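PDB 2II1: acetamidase from Bacillus halodurans, which probably hydrolyses carbon-nitrogen bonds, other than peptide bonds, in linear amides, and binds calcium ions. Local coordinates for residues 239-250 against 264-272. Sequence-based numbering, arbitrary orientation.
Sequences AVQATKNMATFL and LLSGAGDLY
Ala239 starts the contact with its methyl CB resting 3.6 Å from CD2 of Leu271, one of the two methyls of a leucine whose side chain points from strand 270-275 to the helix. Leu271 CD1 reaches the next turn, 3.6 Å from OG1 of Thr243 and loosely touching Ala242. That hydroxyl is already committed: with OG1 beside its own backbone N (chi1 -55°), Thr243 OG1 donates to Ala239 O at 2.7 Å, tilted 34° from the carbonyl plane, while its N-H reaches the same oxygen from the opposite face. The leucine methyl therefore meets a polar atom whose hydrogen is turned back into the helix. A valine here would probably leave Ala239 O with the backbone N-H as its sole helix donor.

One turn on, Leu265 enters as a knob among Thr243, Met246, Ala247 and Leu250. Leu265 CD2 lies 3.6 Å from CG of Met246, a selenomethionine; Leu265 CD1 sits 3.6 Å from CB of Ala247, whose small size lets the leucine come close to the helix backbone. Leu250 closes the row, its CD1 3.8 Å from Leu265 CD2 and 4.1 Å from Leu264 CD2; it runs past Leu265 in the opposite direction and crosses Leu264 at about a right angle. Phe285 of strand 281-288 touches Thr243, Met246 and Leu265.

No hydrogen bond spans the interface; it is leucine-rich packing within a helix-helix-strand succession, helix 235-253 lying against both helix 258-268 and strand 270-275, the outermost strand of the mixed sheet within this chain, its Leu271 hydrogen-bonded by its backbone to the second subunit.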
loop_
_atom_site.group_PDB
_atom_site.type_symbol
_atom_site.label_atom_id
_atom_site.label_comp_id
_atom_site.label_asym_id
_atom_site.label_seq_id
_atom_site.Cartn_x
_atom_site.Cartn_y
_atom_site.Cartn_z
ATOM N N ALA A 239 -1.604 5.491 8.400
ATOM C CA ALA A 239 -2.611 5.344 7.367
ATOM C C ALA A 239 -3.759 6.324 7.536
ATOM O O ALA A 239 -4.103 7.050 6.594
ATOM C CB ALA A 239 -3.165 3.844 7.314
ATOM N N VAL A 240 -4.369 6.340 8.726
ATOM C CA VAL A 240 -5.452 7.272 9.017
ATOM C C VAL A 240 -5.023 8.750 8.902
ATOM O O VAL A 240 -5.767 9.558 8.345
ATOM C CB VAL A 240 -6.104 6.998 10.420
ATOM C CG1 VAL A 240 -7.074 8.129 10.766
ATOM C CG2 VAL A 240 -6.800 5.619 10.435
ATOM N N GLN A 241 -3.832 9.104 9.403
ATOM C CA GLN A 241 -3.293 10.452 9.229
ATOM C C GLN A 241 -3.025 10.842 7.764
ATOM O O GLN A 241 -3.396 11.944 7.377
ATOM C CB GLN A 241 -2.013 10.679 10.009
ATOM C CG GLN A 241 -1.647 12.136 10.120
ATOM C CD GLN A 241 -2.676 12.937 10.929
ATOM O OE1 GLN A 241 -3.015 12.569 12.050
ATOM N NE2 GLN A 241 -3.198 13.995 10.340
ATOM N N ALA A 242 -2.365 10.002 6.964
ATOM C CA ALA A 242 -2.142 10.331 5.547
ATOM C C ALA A 242 -3.440 10.596 4.803
ATOM O O ALA A 242 -3.503 11.460 3.901
ATOM C CB ALA A 242 -1.359 9.203 4.801
ATOM N N THR A 243 -4.431 9.770 5.115
ATOM C CA THR A 243 -5.745 9.822 4.512
ATOM C C THR A 243 -6.480 11.123 4.903
ATOM O O THR A 243 -7.031 11.807 4.048
ATOM C CB THR A 243 -6.590 8.555 4.884
ATOM O OG1 THR A 243 -5.856 7.379 4.515
ATOM C CG2 THR A 243 -7.948 8.571 4.184
ATOM N N LYS A 244 -6.489 11.448 6.185
ATOM C CA LYS A 244 -7.114 12.682 6.655
ATOM C C LYS A 244 -6.468 13.943 6.112
ATOM O O LYS A 244 -7.168 14.925 5.909
ATOM C CB LYS A 244 -7.143 12.717 8.170
ATOM C CG LYS A 244 -8.212 11.754 8.718
ATOM C CD LYS A 244 -8.285 11.772 10.240
ATOM C CE LYS A 244 -9.459 10.942 10.759
ATOM N NZ LYS A 244 -9.822 11.343 12.152
ATOM N N ASN A 245 -5.151 13.904 5.883
ATOM C CA ASN A 245 -4.393 15.025 5.257
ATOM C C ASN A 245 -4.813 15.315 3.816
ATOM O O ASN A 245 -4.956 16.483 3.397
ATOM C CB ASN A 245 -2.888 14.754 5.281
ATOM C CG ASN A 245 -2.287 14.831 6.678
ATOM O OD1 ASN A 245 -2.992 15.084 7.646
ATOM N ND2 ASN A 245 -0.963 14.622 6.774
HETATM N N MSE A 246 -5.009 14.253 3.058
HETATM C CA MSE A 246 -5.562 14.387 1.710
HETATM C C MSE A 246 -6.982 14.943 1.777
HETATM O O MSE A 246 -7.318 15.928 1.125
HETATM C CB MSE A 246 -5.536 13.040 0.972
HETATM C CG MSE A 246 -5.942 13.166 -0.485
HETATM SE SE MSE A 246 -4.754 14.354 -1.513
HETATM C CE MSE A 246 -3.397 12.978 -1.621
ATOM N N ALA A 247 -7.824 14.320 2.584
ATOM C CA ALA A 247 -9.257 14.668 2.630
ATOM C C ALA A 247 -9.514 16.123 3.116
ATOM O O ALA A 247 -10.391 16.824 2.607
ATOM C CB ALA A 247 -10.012 13.630 3.509
ATOM N N THR A 248 -8.770 16.557 4.131
ATOM C CA THR A 248 -8.945 17.905 4.669
ATOM C C THR A 248 -8.346 18.922 3.702
ATOM O O THR A 248 -8.885 20.004 3.561
ATOM C CB THR A 248 -8.364 18.087 6.100
ATOM O OG1 THR A 248 -6.954 17.846 6.096
ATOM C CG2 THR A 248 -9.036 17.156 7.112
ATOM N N PHE A 249 -7.250 18.576 3.036
ATOM C CA PHE A 249 -6.708 19.408 1.926
ATOM C C PHE A 249 -7.737 19.686 0.795
ATOM O O PHE A 249 -8.019 20.837 0.443
ATOM C CB PHE A 249 -5.440 18.759 1.337
ATOM C CG PHE A 249 -4.974 19.396 0.053
ATOM C CD1 PHE A 249 -4.846 20.773 -0.050
ATOM C CD2 PHE A 249 -4.653 18.618 -1.032
ATOM C CE1 PHE A 249 -4.413 21.362 -1.266
ATOM C CE2 PHE A 249 -4.222 19.193 -2.236
ATOM C CZ PHE A 249 -4.103 20.576 -2.340
ATOM N N LEU A 250 -8.265 18.609 0.224
ATOM C CA LEU A 250 -9.299 18.666 -0.811
ATOM C C LEU A 250 -10.549 19.450 -0.354
ATOM O O LEU A 250 -11.096 20.260 -1.099
ATOM C CB LEU A 250 -9.697 17.228 -1.217
ATOM C CG LEU A 250 -8.970 16.524 -2.363
ATOM C CD1 LEU A 250 -9.581 15.136 -2.633
ATOM C CD2 LEU A 250 -9.008 17.360 -3.621
ATOM N N LEU A 264 -14.575 10.620 -2.892
ATOM C CA LEU A 264 -13.636 10.637 -3.998
ATOM C C LEU A 264 -12.413 9.782 -3.668
ATOM O O LEU A 264 -11.972 9.020 -4.524
ATOM C CB LEU A 264 -13.236 12.063 -4.398
ATOM C CG LEU A 264 -12.278 12.114 -5.586
ATOM C CD1 LEU A 264 -12.950 11.663 -6.879
ATOM C CD2 LEU A 264 -11.651 13.520 -5.740
ATOM N N LEU A 265 -11.890 9.909 -2.444
ATOM C CA LEU A 265 -10.707 9.171 -1.998
ATOM C C LEU A 265 -10.959 7.658 -1.941
ATOM O O LEU A 265 -10.161 6.868 -2.454
ATOM C CB LEU A 265 -10.263 9.642 -0.597
ATOM C CG LEU A 265 -9.765 11.095 -0.429
ATOM C CD1 LEU A 265 -9.014 11.284 0.899
ATOM C CD2 LEU A 265 -8.926 11.522 -1.596
ATOM N N SER A 266 -12.049 7.280 -1.282
ATOM C CA SER A 266 -12.467 5.883 -1.175
ATOM C C SER A 266 -12.685 5.257 -2.543
ATOM O O SER A 266 -12.359 4.076 -2.770
ATOM C CB SER A 266 -13.728 5.795 -0.336
ATOM O OG SER A 266 -13.794 4.570 0.341
ATOM N N GLY A 267 -13.216 6.044 -3.472
ATOM C CA GLY A 267 -13.480 5.545 -4.822
ATOM C C GLY A 267 -12.346 5.596 -5.844
ATOM O O GLY A 267 -12.331 4.799 -6.788
ATOM N N ALA A 268 -11.426 6.548 -5.694
ATOM C CA ALA A 268 -10.493 6.895 -6.772
ATOM C C ALA A 268 -9.043 6.985 -6.287
ATOM O O ALA A 268 -8.143 6.998 -7.089
ATOM C CB ALA A 268 -10.912 8.263 -7.373
ATOM N N GLY A 269 -8.819 7.099 -4.980
ATOM C CA GLY A 269 -7.472 7.228 -4.466
ATOM C C GLY A 269 -6.966 5.930 -3.908
ATOM O O GLY A 269 -7.736 4.994 -3.731
ATOM N N ASP A 270 -5.671 5.870 -3.611
ATOM C CA ASP A 270 -5.103 4.678 -2.966
ATOM C C ASP A 270 -4.232 4.987 -1.760
ATOM O O ASP A 270 -3.405 5.899 -1.794
ATOM C CB ASP A 270 -4.272 3.912 -3.974
ATOM C CG ASP A 270 -5.099 3.345 -5.099
ATOM O OD1 ASP A 270 -5.742 2.294 -4.902
ATOM O OD2 ASP A 270 -5.085 3.934 -6.200
ATOM N N LEU A 271 -4.387 4.189 -0.703
ATOM C CA LEU A 271 -3.561 4.288 0.465
ATOM C C LEU A 271 -2.425 3.312 0.268
ATOM O O LEU A 271 -2.650 2.146 0.029
ATOM C CB LEU A 271 -4.350 3.901 1.726
ATOM C CG LEU A 271 -3.633 3.919 3.062
ATOM C CD1 LEU A 271 -3.151 5.316 3.416
ATOM C CD2 LEU A 271 -4.614 3.344 4.099
ATOM N N TYR A 272 -1.202 3.811 0.400
ATOM C CA TYR A 272 0.011 3.017 0.257
ATOM C C TYR A 272 0.873 3.082 1.512
ATOM O O TYR A 272 0.796 4.022 2.302
ATOM C CB TYR A 272 0.864 3.538 -0.904
ATOM C CG TYR A 272 0.266 3.401 -2.292
ATOM C CD1 TYR A 272 -0.042 2.137 -2.823
ATOM C CD2 TYR A 272 0.022 4.523 -3.080
ATOM C CE1 TYR A 272 -0.575 2.000 -4.091
ATOM C CE2 TYR A 272 -0.502 4.393 -4.362
ATOM C CZ TYR A 272 -0.802 3.130 -4.853
ATOM O OH TYR A 272 -1.311 3.004 -6.111
#